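Local coordinates for blood group a-and b-cleaving endo-beta-galactosidase (Streptococcus pneumoniae, PDB 2YGL), which probably binds blood-group carbohydrates through its tandem CBM51 modules, which belong to a family 98 glycoside hydrolase that cleaves blood group A and B antigens, at residues P33-N38 and G158-F163; T43-L48 and G88-A93; E81-Y86 and Q133-T138; D214-P219 and N226-L231; L243-S248 and D341-G346. One frame throughout, in Å; residues are numbered along the deposited sequence.

Contact 1: residues P33-N38 and G158-F163; sequences PFTTGN and GDEVVF. With CA (calcium ion), chain C.
E160, at the start of strand 160-171, holds the first turn of helix 34-39 through F34 and T35, tying this short helix to the beta-sandwich of the first CBM51 module. P33 is the N-cap residue, and the E160 carboxylate lies at the first turn, where backbone N-H groups still lack helical partners. E160 grips T35 with both oxygens. OE1 takes the backbone N-H of T35 in a nearly straight bond (N to OE1 3.0 Å, 169° at the hydrogen), while OE2 accepts from T35 OG1 at 2.6 Å. Both donors arrive on the syn side, the hydroxyl further out of the carboxylate plane. The chain of E160 bends at chi2 (-77°), which swings CD off an extended path, and its side chain crosses that of T35 at about a right angle. A water widens the grip by accepting from T36 N and donating to E160 OE1 at 2.8 Å. The helix start should favour a charged carboxylate here. Next to E160, D159 turns to the metal: its OD2 binds the calcium ion at 2.3 Å, in a site completed by V102, A152 and H155 backbone oxygens and two waters. Back in the helix, N38 ND2 donates to F34 O at 2.7 Å and also lies over the centre of the F34 ring, 3.3 Å above its plane.

Contact 2: residues T43-L48 and G88-A93; sequences TKISLL and GIDQSA
D90 and Q91 meet S46 where the chain turns a corner of the beta-sandwich at G88 and runs into a type I turn, D90 to A93, laid against strand 45-48. The two touching backbones run 113° apart, so this is not a regular sheet pairing. Two direct hydrogen bonds join them: S46 N donates to D90 OD1 (2.9 Å), and S46 O accepts the N-H of Q91 (3.1 Å). In D90, CG lies anti to the backbone N (chi1 -163°), and the carboxylate on it meets S46 N through OD1, on the syn side and 30° out of the carboxylate plane. The other oxygen, OD2, serves its own turn. It accepts S92 N, which makes an Asx turn, and S92 OG at 2.6 Å, the two donors reaching it from opposite faces of the carboxylate plane. A water adds a further link, donating to D90 OD2 and K44 O while accepting from S46 OG, so the carboxylate is held through both oxygens. Van der Waals contacts add to this: Q91 CB sits 3.3 Å from S46 OG, and Q91 OE1 lies 4.0 Å from L48 CB. Strand 160-171 lies behind, with V162 against I45, L47 and D90. At the corner itself L47 CD2 reaches the backbone, 3.6 Å from G88 C and 3.4 Å from I89 O.

Contact 3: residues E81-Y86 and Q133-T138; sequences EKFETY and QFISVT
Paired antiparallel strands bring F83 opposite V137 and T85 opposite I135, each a hydrogen-bonded pair, with their axes 4.7 Å apart and 176° between their directions. The shortest backbone link runs from I135 N to T85 O at 2.7 Å and is almost straight (176° at the hydrogen). F83, T85, I135 and V137 share one face. There V137 CG2 stands at the edge of the F83 ring, 3.9 Å from F83 CB, and T85 CG2 lies 3.8 Å from I135 CD1, each pair of side chains pointing the same way. This is the inner face of the beta-sandwich: I108 of strand 105-110 packs on F83 and I135, and Y116 on I135 and V137. T85 OG1 bonds to A164 O of strand 160-171, which flanks strand 82-87 on the side away from 133-138. The other face carries E84, Y86, F134 and S136. S136 OG donates to the anti lone pair of E84 OE2 at 2.7 Å. Beside it, E84 OE1 lies at the edge of the F134 ring, in its plane. F134 CD1 sits over the centre of the Y86 ring, 3.5 Å above it, while the two ring planes stand 46° apart.

Contact 4: residues D214-P219 and N226-L231; sequences DKPFTP and NKIKLL
P216 and I228 carry a mainly apolar contact in the second CBM51 module, a beta-sandwich, packing the approach to helix 217-221 against the start of strand 228-232. Van der Waals contact does most of the work. I228 CG1 packs against the K215-P216 peptide, 3.7 Å from K215 C and 3.8 Å from P216 N. Its CD1 goes on to K215 N at 3.9 Å. I228 CG1 also meets P216 CD, on the proline ring, at 4.0 Å. P216 is the N-cap residue of the helix, and behind I228 lies V344 of the sandwich strand 343-352. Polar links are sparse. A water accepts from I228 N at 3.0 Å and donates, weakly, to D214 O, bridging the two segments. The charged ends turn to other partners: D214 to K241, S193 and G242, K215 NZ to N225 and K227 NZ to N240. N226 is exposed; its ND2 comes within 4.1 Å of P219 CB, and N226 O is 3.3 Å from P216 CD.

Contact 5: residues L243-S248 and D341-G346; sequences LGTVAS and DELVLG
L243 faces L345 as an antiparallel hydrogen-bonded pair in the second module's beta-sandwich, and backbone hydrogen bonds continue as far as A247 and D341. Each leucine gives its N-H to the other's oxygen, the shorter bond from L345 N to L243 O at 2.8 Å; beside them the CD1 methyls of L243 and L345 touch at 3.9 Å, the side chains crossing at a slant. Next comes T245 N, which reaches L343 O nearly along the C=O axis at 3.0 Å. The last rung is A247 N to D341 O, also 3.0 Å. D341 O takes a second, weak bond from L343 N, closing an inverse gamma turn centred on E342. V246 packs between the side chains of D341 and E342. Its CG1 methyl lies 3.6 Å from D341 CG, which chi1 (50°) sets between the backbone N and carbonyl carbon of D341. The CG2 methyl of V246 is 3.5 Å from E342 OE2, the oxygen bonded to T218 OG1. A water spans the two segments, donating to D341 OD2 at 2.7 Å and to A247 O. Around this pair, G244 bonds through its backbone to Q212, while L343 and L345 pack on V269 of strand 262-271. Strand 327-334 covers the same region through S332, against T245, A247 and L343, and strand 285-292 adds I285 and F288; helix 217-221 joins through T218.

The contacts fall into two groups, one in each module: contacts 1, 2 and 3 in the first, contacts 4 and 5 in the second, with the centres of contacts 1 and 5 about 65 Å apart. Contacts 1 and 2 have centres about 8 Å apart and are bonded by E160 O to D90 N at 2.7 Å. Contact 3, about 20 Å from contact 1 between centres, shares its sheet; F163 and T85 meet there. The calcium ion lies at the contact 1 and 2 end of the module, about 7 Å from the I89 side chain of contact 2. Contacts 4 and 5, centres about 9 Å apart, join through T218 OG1 and E342 OE2 at 2.6 Å, which echoes the T35-E160 link of contact 1.

Contact 1: residues P33-N38 and G158-F163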
# COMPACT_ATOMS: atom_id res chain seq x y z
N PRO A 33 -27.75 10.09 13.81
CA PRO A 33 -28.85 10.18 12.85
C PRO A 33 -29.05 11.64 12.44
O PRO A 33 -28.69 12.54 13.20
CB PRO A 33 -30.06 9.69 13.65
CG PRO A 33 -29.48 8.87 14.76
CD PRO A 33 -28.18 9.53 15.10
N PHE A 34 -29.62 11.87 11.26
CA PHE A 34 -29.74 13.23 10.72
C PHE A 34 -30.55 14.18 11.61
O PHE A 34 -30.04 15.23 12.00
CB PHE A 34 -30.30 13.23 9.30
CG PHE A 34 -30.40 14.60 8.68
CD1 PHE A 34 -31.52 15.41 8.89
CD2 PHE A 34 -29.37 15.10 7.88
CE1 PHE A 34 -31.61 16.68 8.32
CE2 PHE A 34 -29.45 16.36 7.30
CZ PHE A 34 -30.58 17.16 7.52
N THR A 35 -31.79 13.81 11.90
CA THR A 35 -32.71 14.71 12.60
C THR A 35 -32.36 14.92 14.08
O THR A 35 -32.30 16.06 14.54
CB THR A 35 -34.19 14.28 12.42
OG1 THR A 35 -34.53 14.37 11.03
CG2 THR A 35 -35.14 15.19 13.20
N THR A 36 -32.11 13.83 14.81
CA THR A 36 -31.71 13.92 16.21
C THR A 36 -30.35 14.60 16.37
O THR A 36 -30.15 15.40 17.29
CB THR A 36 -31.64 12.53 16.91
OG1 THR A 36 -30.68 11.71 16.23
CG2 THR A 36 -32.99 11.84 16.91
N GLY A 37 -29.43 14.28 15.46
CA GLY A 37 -28.10 14.88 15.46
C GLY A 37 -28.14 16.38 15.23
O GLY A 37 -27.41 17.13 15.88
N ASN A 38 -28.98 16.82 14.30
CA ASN A 38 -29.17 18.25 14.03
C ASN A 38 -29.80 19.01 15.21
O ASN A 38 -29.55 20.20 15.38
CB ASN A 38 -29.99 18.47 12.75
CG ASN A 38 -29.12 18.52 11.51
OD1 ASN A 38 -28.41 19.50 11.27
ND2 ASN A 38 -29.17 17.47 10.70
N GLY A 158 -39.50 11.06 7.04
CA GLY A 158 -38.99 9.96 7.87
C GLY A 158 -37.86 9.13 7.29
O GLY A 158 -37.47 8.11 7.87
N ASP A 159 -37.32 9.55 6.15
CA ASP A 159 -36.26 8.80 5.46
C ASP A 159 -34.88 9.02 6.08
O ASP A 159 -33.98 9.55 5.43
CB ASP A 159 -36.24 9.12 3.97
CG ASP A 159 -37.50 8.67 3.25
OD1 ASP A 159 -38.32 7.93 3.85
OD2 ASP A 159 -37.66 9.04 2.08
N GLU A 160 -34.74 8.60 7.33
CA GLU A 160 -33.50 8.74 8.08
C GLU A 160 -32.53 7.63 7.69
O GLU A 160 -32.35 6.66 8.42
CB GLU A 160 -33.78 8.71 9.59
CG GLU A 160 -34.72 9.80 10.09
CD GLU A 160 -34.03 11.15 10.22
OE1 GLU A 160 -32.92 11.21 10.78
OE2 GLU A 160 -34.62 12.15 9.76
N VAL A 161 -31.90 7.78 6.52
CA VAL A 161 -30.93 6.81 6.03
C VAL A 161 -29.62 6.97 6.80
O VAL A 161 -29.07 8.07 6.89
CB VAL A 161 -30.68 6.92 4.50
CG1 VAL A 161 -29.46 6.11 4.07
CG2 VAL A 161 -31.91 6.47 3.73
N VAL A 162 -29.15 5.86 7.36
CA VAL A 162 -27.84 5.84 8.00
C VAL A 162 -26.90 4.86 7.33
O VAL A 162 -27.28 3.73 6.98
CB VAL A 162 -27.92 5.54 9.53
CG1 VAL A 162 -28.43 6.75 10.29
CG2 VAL A 162 -28.76 4.30 9.82
N PHE A 163 -25.67 5.31 7.14
CA PHE A 163 -24.58 4.46 6.70
C PHE A 163 -23.78 4.14 7.96
O PHE A 163 -22.77 4.78 8.26
CB PHE A 163 -23.73 5.18 5.63
CG PHE A 163 -24.52 5.58 4.40
CD1 PHE A 163 -25.24 6.77 4.37
CD2 PHE A 163 -24.53 4.76 3.27
CE1 PHE A 163 -25.97 7.14 3.23
CE2 PHE A 163 -25.26 5.12 2.13
CZ PHE A 163 -25.98 6.31 2.11
CA CA C . -39.56 8.18 1.09
O HOH W 1 -30.42 9.88 9.43
O HOH W 2 -33.17 10.99 13.52
O HOH W 3 -41.48 7.78 -0.03
O HOH W 4 -41.03 8.64 2.92

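Contact 2: residues T43-L48 and G88-A93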
# COMPACT_ATOMS: atom_id res chain seq x y z
N THR A 43 -28.10 10.92 20.94
CA THR A 43 -28.54 9.63 20.39
C THR A 43 -27.59 9.08 19.32
O THR A 43 -27.21 9.79 18.39
CB THR A 43 -29.97 9.75 19.82
OG1 THR A 43 -30.82 10.34 20.81
CG2 THR A 43 -30.52 8.39 19.41
N LYS A 44 -27.21 7.82 19.48
CA LYS A 44 -26.33 7.13 18.54
C LYS A 44 -27.13 6.53 17.38
O LYS A 44 -28.32 6.24 17.52
CB LYS A 44 -25.55 6.01 19.24
CG LYS A 44 -24.52 6.48 20.27
CD LYS A 44 -23.82 5.29 20.91
CE LYS A 44 -22.88 5.71 22.02
NZ LYS A 44 -21.64 6.37 21.50
N ILE A 45 -26.45 6.35 16.25
CA ILE A 45 -27.00 5.62 15.10
C ILE A 45 -27.35 4.20 15.52
O ILE A 45 -26.53 3.51 16.15
CB ILE A 45 -26.00 5.60 13.91
CG1 ILE A 45 -25.87 7.00 13.31
CG2 ILE A 45 -26.42 4.58 12.85
CD1 ILE A 45 -24.64 7.20 12.45
N SER A 46 -28.56 3.76 15.21
CA SER A 46 -28.97 2.39 15.51
C SER A 46 -29.83 1.78 14.41
O SER A 46 -30.63 2.46 13.77
CB SER A 46 -29.68 2.29 16.86
OG SER A 46 -30.88 3.03 16.88
N LEU A 47 -29.63 0.48 14.19
CA LEU A 47 -30.35 -0.26 13.16
C LEU A 47 -30.85 -1.58 13.69
O LEU A 47 -30.27 -2.16 14.63
CB LEU A 47 -29.45 -0.50 11.95
CG LEU A 47 -29.20 0.67 11.00
CD1 LEU A 47 -28.16 0.31 9.94
CD2 LEU A 47 -30.49 1.11 10.34
N LEU A 48 -31.93 -2.06 13.09
CA LEU A 48 -32.44 -3.39 13.35
C LEU A 48 -31.56 -4.41 12.64
O LEU A 48 -31.38 -4.35 11.43
CB LEU A 48 -33.89 -3.49 12.85
CG LEU A 48 -34.86 -4.49 13.48
CD1 LEU A 48 -35.10 -4.18 14.95
CD2 LEU A 48 -36.17 -4.46 12.71
N GLY A 88 -29.64 1.15 6.37
CA GLY A 88 -31.04 1.00 6.75
C GLY A 88 -31.60 2.33 7.18
O GLY A 88 -30.91 3.35 7.14
N ILE A 89 -32.86 2.33 7.60
CA ILE A 89 -33.48 3.52 8.16
C ILE A 89 -33.26 3.50 9.67
O ILE A 89 -33.54 2.50 10.33
CB ILE A 89 -34.99 3.60 7.82
CG1 ILE A 89 -35.18 3.66 6.30
CG2 ILE A 89 -35.63 4.82 8.49
CD1 ILE A 89 -36.62 3.45 5.83
N ASP A 90 -32.75 4.61 10.21
CA ASP A 90 -32.44 4.70 11.63
C ASP A 90 -33.67 4.46 12.51
O ASP A 90 -34.78 4.87 12.17
CB ASP A 90 -31.82 6.05 11.97
CG ASP A 90 -31.12 6.04 13.31
OD1 ASP A 90 -29.95 5.59 13.38
OD2 ASP A 90 -31.74 6.47 14.31
N GLN A 91 -33.45 3.79 13.64
CA GLN A 91 -34.52 3.49 14.60
C GLN A 91 -35.20 4.73 15.17
O GLN A 91 -36.32 4.65 15.67
CB GLN A 91 -33.98 2.61 15.74
CG GLN A 91 -33.70 1.17 15.34
CD GLN A 91 -34.97 0.36 15.15
OE1 GLN A 91 -35.37 0.07 14.02
NE2 GLN A 91 -35.62 0.01 16.25
N SER A 92 -34.53 5.88 15.08
CA SER A 92 -35.07 7.16 15.57
C SER A 92 -36.05 7.83 14.59
O SER A 92 -36.60 8.89 14.90
CB SER A 92 -33.93 8.13 15.89
OG SER A 92 -33.27 8.55 14.71
N ALA A 93 -36.25 7.22 13.42
CA ALA A 93 -37.10 7.82 12.38
C ALA A 93 -38.56 7.97 12.80
O ALA A 93 -39.09 7.17 13.57
CB ALA A 93 -37.01 7.00 11.09
O HOH W 5 -30.90 5.96 16.81

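Contact 3: residues E81-Y86 and Q133-T138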
# COMPACT_ATOMS: atom_id res chain seq x y z
N GLU A 81 -8.83 -0.10 -0.37
CA GLU A 81 -9.08 -1.37 -1.06
C GLU A 81 -10.54 -1.83 -0.94
O GLU A 81 -11.06 -2.49 -1.84
CB GLU A 81 -8.14 -2.45 -0.52
CG GLU A 81 -6.66 -2.16 -0.76
CD GLU A 81 -5.74 -2.92 0.19
OE1 GLU A 81 -6.07 -4.07 0.57
OE2 GLU A 81 -4.68 -2.37 0.55
N LYS A 82 -11.18 -1.47 0.18
CA LYS A 82 -12.55 -1.88 0.45
C LYS A 82 -13.37 -0.76 1.08
O LYS A 82 -12.82 0.11 1.77
CB LYS A 82 -12.59 -3.11 1.37
CG LYS A 82 -12.10 -4.41 0.74
CD LYS A 82 -11.82 -5.48 1.79
CE LYS A 82 -13.01 -6.40 2.02
NZ LYS A 82 -13.12 -7.44 0.95
N PHE A 83 -14.67 -0.79 0.83
CA PHE A 83 -15.62 0.05 1.55
C PHE A 83 -16.64 -0.85 2.25
O PHE A 83 -17.20 -1.76 1.63
CB PHE A 83 -16.33 1.03 0.60
CG PHE A 83 -17.49 1.74 1.23
CD1 PHE A 83 -17.28 2.76 2.17
CD2 PHE A 83 -18.80 1.41 0.89
CE1 PHE A 83 -18.36 3.42 2.76
CE2 PHE A 83 -19.89 2.07 1.48
CZ PHE A 83 -19.66 3.07 2.41
N GLU A 84 -16.86 -0.61 3.53
CA GLU A 84 -17.80 -1.40 4.31
C GLU A 84 -18.72 -0.55 5.18
O GLU A 84 -18.27 0.42 5.80
CB GLU A 84 -17.07 -2.45 5.15
CG GLU A 84 -16.42 -3.55 4.31
CD GLU A 84 -15.82 -4.68 5.12
OE1 GLU A 84 -15.59 -4.51 6.34
OE2 GLU A 84 -15.56 -5.75 4.53
N THR A 85 -20.00 -0.90 5.19
CA THR A 85 -21.02 -0.19 5.97
C THR A 85 -22.30 -1.02 6.12
O THR A 85 -22.56 -1.93 5.32
CB THR A 85 -21.38 1.19 5.34
OG1 THR A 85 -22.12 1.98 6.29
CG2 THR A 85 -22.19 1.04 4.06
N TYR A 86 -23.08 -0.70 7.15
CA TYR A 86 -24.43 -1.23 7.31
C TYR A 86 -25.41 -0.12 6.91
O TYR A 86 -25.25 1.03 7.31
CB TYR A 86 -24.69 -1.64 8.76
CG TYR A 86 -23.85 -2.81 9.24
CD1 TYR A 86 -22.58 -2.60 9.77
CD2 TYR A 86 -24.34 -4.11 9.17
CE1 TYR A 86 -21.80 -3.66 10.21
CE2 TYR A 86 -23.57 -5.19 9.62
CZ TYR A 86 -22.30 -4.95 10.14
OH TYR A 86 -21.53 -6.00 10.59
N GLN A 133 -28.77 -3.99 5.85
CA GLN A 133 -27.95 -4.69 4.86
C GLN A 133 -26.49 -4.29 5.03
O GLN A 133 -26.18 -3.10 5.20
CB GLN A 133 -28.42 -4.37 3.43
CG GLN A 133 -29.76 -4.99 3.04
CD GLN A 133 -29.68 -6.49 2.80
OE1 GLN A 133 -28.61 -7.04 2.55
NE2 GLN A 133 -30.83 -7.15 2.87
N PHE A 134 -25.60 -5.28 4.99
CA PHE A 134 -24.16 -5.05 5.07
C PHE A 134 -23.56 -4.94 3.67
O PHE A 134 -23.78 -5.81 2.82
CB PHE A 134 -23.47 -6.17 5.86
CG PHE A 134 -21.97 -6.02 5.96
CD1 PHE A 134 -21.41 -4.98 6.70
CD2 PHE A 134 -21.13 -6.94 5.35
CE1 PHE A 134 -20.02 -4.85 6.80
CE2 PHE A 134 -19.74 -6.82 5.44
CZ PHE A 134 -19.19 -5.78 6.17
N ILE A 135 -22.82 -3.86 3.44
CA ILE A 135 -22.16 -3.63 2.16
C ILE A 135 -20.66 -3.86 2.31
O ILE A 135 -20.03 -3.35 3.24
CB ILE A 135 -22.40 -2.18 1.62
CG1 ILE A 135 -23.90 -1.89 1.48
CG2 ILE A 135 -21.68 -1.97 0.28
CD1 ILE A 135 -24.21 -0.43 1.20
N SER A 136 -20.10 -4.64 1.39
CA SER A 136 -18.65 -4.80 1.28
C SER A 136 -18.27 -4.83 -0.20
O SER A 136 -18.52 -5.81 -0.89
CB SER A 136 -18.18 -6.06 2.00
OG SER A 136 -16.77 -6.06 2.13
N VAL A 137 -17.71 -3.72 -0.68
CA VAL A 137 -17.31 -3.60 -2.08
C VAL A 137 -15.82 -3.34 -2.23
O VAL A 137 -15.21 -2.66 -1.41
CB VAL A 137 -18.12 -2.49 -2.83
CG1 VAL A 137 -19.55 -2.93 -3.07
CG2 VAL A 137 -18.06 -1.16 -2.10
N THR A 138 -15.24 -3.90 -3.29
CA THR A 138 -13.85 -3.68 -3.64
C THR A 138 -13.69 -2.31 -4.30
O THR A 138 -14.52 -1.92 -5.13
CB THR A 138 -13.30 -4.79 -4.57
OG1 THR A 138 -13.67 -6.07 -4.06
CG2 THR A 138 -11.78 -4.72 -4.68

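Contact 4: residues D214-P219 and N226-L231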
# COMPACT_ATOMS: atom_id res chain seq x y z
N ASP A 214 28.43 -1.97 4.48
CA ASP A 214 28.17 -0.52 4.51
C ASP A 214 29.28 0.32 3.86
O ASP A 214 29.37 1.54 4.09
CB ASP A 214 27.86 -0.05 5.95
CG ASP A 214 26.69 -0.82 6.57
OD1 ASP A 214 25.79 -1.25 5.83
OD2 ASP A 214 26.68 -0.99 7.80
N LYS A 215 30.11 -0.33 3.04
CA LYS A 215 31.24 0.30 2.35
C LYS A 215 31.43 -0.35 0.98
O LYS A 215 31.10 -1.52 0.81
CB LYS A 215 32.54 0.12 3.14
CG LYS A 215 32.49 0.51 4.61
CD LYS A 215 33.67 -0.09 5.35
CE LYS A 215 33.44 -0.07 6.85
NZ LYS A 215 34.60 -0.65 7.58
N PRO A 216 31.97 0.41 0.00
CA PRO A 216 32.41 -0.23 -1.24
C PRO A 216 33.61 -1.15 -0.98
O PRO A 216 34.33 -0.94 -0.01
CB PRO A 216 32.80 0.94 -2.14
CG PRO A 216 33.03 2.09 -1.21
CD PRO A 216 32.10 1.88 -0.06
N PHE A 217 33.80 -2.15 -1.84
CA PHE A 217 34.79 -3.19 -1.62
C PHE A 217 36.23 -2.68 -1.43
O PHE A 217 36.85 -2.94 -0.39
CB PHE A 217 34.74 -4.23 -2.75
CG PHE A 217 35.64 -5.41 -2.54
CD1 PHE A 217 36.95 -5.39 -2.98
CD2 PHE A 217 35.16 -6.56 -1.90
CE1 PHE A 217 37.79 -6.49 -2.80
CE2 PHE A 217 35.99 -7.66 -1.70
CZ PHE A 217 37.31 -7.63 -2.15
N THR A 218 36.76 -1.98 -2.43
CA THR A 218 38.17 -1.57 -2.41
C THR A 218 38.50 -0.58 -1.29
O THR A 218 39.39 -0.85 -0.50
CB THR A 218 38.67 -1.11 -3.81
OG1 THR A 218 38.66 -2.24 -4.70
CG2 THR A 218 40.09 -0.55 -3.75
N PRO A 219 37.77 0.56 -1.21
CA PRO A 219 38.04 1.48 -0.10
C PRO A 219 37.86 0.83 1.28
O PRO A 219 38.65 1.08 2.19
CB PRO A 219 37.02 2.60 -0.31
CG PRO A 219 36.78 2.60 -1.78
CD PRO A 219 36.81 1.15 -2.17
N ASN A 226 34.21 5.03 3.93
CA ASN A 226 33.39 5.76 2.96
C ASN A 226 32.07 5.06 2.72
O ASN A 226 32.02 3.84 2.58
CB ASN A 226 34.11 5.87 1.61
CG ASN A 226 35.45 6.56 1.70
OD1 ASN A 226 35.80 7.16 2.72
ND2 ASN A 226 36.22 6.49 0.61
N LYS A 227 30.99 5.84 2.68
CA LYS A 227 29.67 5.28 2.41
C LYS A 227 29.52 4.89 0.94
O LYS A 227 30.13 5.49 0.06
CB LYS A 227 28.57 6.26 2.83
CG LYS A 227 28.42 6.39 4.34
CD LYS A 227 27.34 7.39 4.72
CE LYS A 227 27.16 7.43 6.23
NZ LYS A 227 26.13 8.42 6.63
N ILE A 228 28.72 3.85 0.71
CA ILE A 228 28.33 3.44 -0.64
C ILE A 228 27.67 4.63 -1.36
O ILE A 228 26.85 5.33 -0.77
CB ILE A 228 27.39 2.21 -0.59
CG1 ILE A 228 28.20 0.94 -0.30
CG2 ILE A 228 26.57 2.07 -1.88
CD1 ILE A 228 27.38 -0.21 0.24
N LYS A 229 28.06 4.85 -2.61
CA LYS A 229 27.55 5.97 -3.39
C LYS A 229 27.17 5.51 -4.79
O LYS A 229 27.95 4.84 -5.46
CB LYS A 229 28.59 7.10 -3.44
CG LYS A 229 28.02 8.47 -3.83
CD LYS A 229 29.13 9.51 -4.02
CE LYS A 229 29.73 9.96 -2.69
NZ LYS A 229 30.88 10.90 -2.87
N LEU A 230 25.97 5.89 -5.22
CA LEU A 230 25.43 5.48 -6.51
C LEU A 230 24.82 6.65 -7.28
O LEU A 230 24.54 7.70 -6.70
CB LEU A 230 24.37 4.39 -6.31
CG LEU A 230 24.87 2.98 -5.99
CD1 LEU A 230 23.74 2.10 -5.49
CD2 LEU A 230 25.51 2.38 -7.23
N LEU A 231 24.63 6.46 -8.59
CA LEU A 231 23.84 7.38 -9.39
C LEU A 231 22.37 6.99 -9.31
O LEU A 231 22.00 5.87 -9.69
CB LEU A 231 24.28 7.37 -10.86
CG LEU A 231 25.35 8.33 -11.37
CD1 LEU A 231 25.50 8.15 -12.88
CD2 LEU A 231 25.04 9.79 -11.04
O HOH W 6 27.20 2.48 2.92

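Contact 5: residues L243-S248 and D341-G346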
# COMPACT_ATOMS: atom_id res chain seq x y z
N LEU A 243 25.98 -3.41 0.86
CA LEU A 243 27.04 -4.41 0.67
C LEU A 243 27.94 -4.01 -0.50
O LEU A 243 27.46 -3.54 -1.52
CB LEU A 243 26.43 -5.79 0.42
CG LEU A 243 25.59 -6.43 1.53
CD1 LEU A 243 24.77 -7.61 1.00
CD2 LEU A 243 26.45 -6.85 2.71
N GLY A 244 29.24 -4.22 -0.32
CA GLY A 244 30.23 -3.89 -1.35
C GLY A 244 31.02 -5.12 -1.77
O GLY A 244 31.66 -5.76 -0.93
N THR A 245 30.96 -5.44 -3.06
CA THR A 245 31.64 -6.62 -3.59
C THR A 245 32.34 -6.34 -4.92
O THR A 245 32.23 -5.24 -5.47
CB THR A 245 30.65 -7.81 -3.74
OG1 THR A 245 31.38 -9.02 -3.98
CG2 THR A 245 29.65 -7.58 -4.87
N VAL A 246 33.08 -7.33 -5.41
CA VAL A 246 33.65 -7.30 -6.75
C VAL A 246 33.03 -8.44 -7.56
O VAL A 246 33.10 -9.60 -7.15
CB VAL A 246 35.19 -7.40 -6.74
CG1 VAL A 246 35.75 -7.54 -8.16
CG2 VAL A 246 35.80 -6.18 -6.05
N ALA A 247 32.42 -8.09 -8.69
CA ALA A 247 31.77 -9.07 -9.55
C ALA A 247 32.76 -10.09 -10.11
O ALA A 247 33.94 -9.79 -10.31
CB ALA A 247 31.03 -8.37 -10.68
N SER A 248 32.27 -11.30 -10.36
CA SER A 248 33.11 -12.37 -10.89
C SER A 248 32.35 -13.20 -11.93
O SER A 248 31.66 -12.64 -12.78
CB SER A 248 33.67 -13.24 -9.76
OG SER A 248 34.81 -13.96 -10.20
N ASP A 341 34.14 -3.15 -11.82
CA ASP A 341 33.43 -4.33 -11.32
C ASP A 341 33.05 -4.21 -9.83
O ASP A 341 32.69 -5.19 -9.19
CB ASP A 341 34.23 -5.61 -11.58
CG ASP A 341 35.68 -5.52 -11.12
OD1 ASP A 341 36.01 -4.65 -10.28
OD2 ASP A 341 36.50 -6.32 -11.61
N GLU A 342 33.14 -2.98 -9.31
CA GLU A 342 32.85 -2.69 -7.91
C GLU A 342 31.34 -2.54 -7.70
O GLU A 342 30.84 -1.42 -7.51
CB GLU A 342 33.58 -1.42 -7.46
CG GLU A 342 35.10 -1.52 -7.46
CD GLU A 342 35.68 -2.01 -6.14
OE1 GLU A 342 35.17 -1.60 -5.07
OE2 GLU A 342 36.64 -2.80 -6.16
N LEU A 343 30.62 -3.66 -7.74
CA LEU A 343 29.17 -3.65 -7.58
C LEU A 343 28.81 -3.44 -6.12
O LEU A 343 29.36 -4.08 -5.23
CB LEU A 343 28.57 -4.96 -8.12
CG LEU A 343 27.05 -5.08 -8.28
CD1 LEU A 343 26.67 -6.04 -9.40
CD2 LEU A 343 26.36 -5.50 -6.98
N VAL A 344 27.88 -2.52 -5.89
CA VAL A 344 27.38 -2.25 -4.54
C VAL A 344 25.86 -2.41 -4.46
O VAL A 344 25.13 -2.11 -5.42
CB VAL A 344 27.81 -0.86 -4.00
CG1 VAL A 344 29.30 -0.84 -3.68
CG2 VAL A 344 27.45 0.25 -4.97
N LEU A 345 25.39 -2.89 -3.31
CA LEU A 345 23.97 -3.01 -3.05
C LEU A 345 23.59 -1.95 -2.01
O LEU A 345 23.90 -2.09 -0.83
CB LEU A 345 23.63 -4.42 -2.55
CG LEU A 345 24.15 -5.61 -3.39
CD1 LEU A 345 23.87 -6.92 -2.69
CD2 LEU A 345 23.53 -5.63 -4.78
N GLY A 346 22.95 -0.88 -2.47
CA GLY A 346 22.59 0.25 -1.61
C GLY A 346 21.29 0.05 -0.86
O GLY A 346 20.23 -0.07 -1.47
O HOH W 7 32.18 -2.59 -4.15
O HOH W 8 36.28 -8.98 -11.56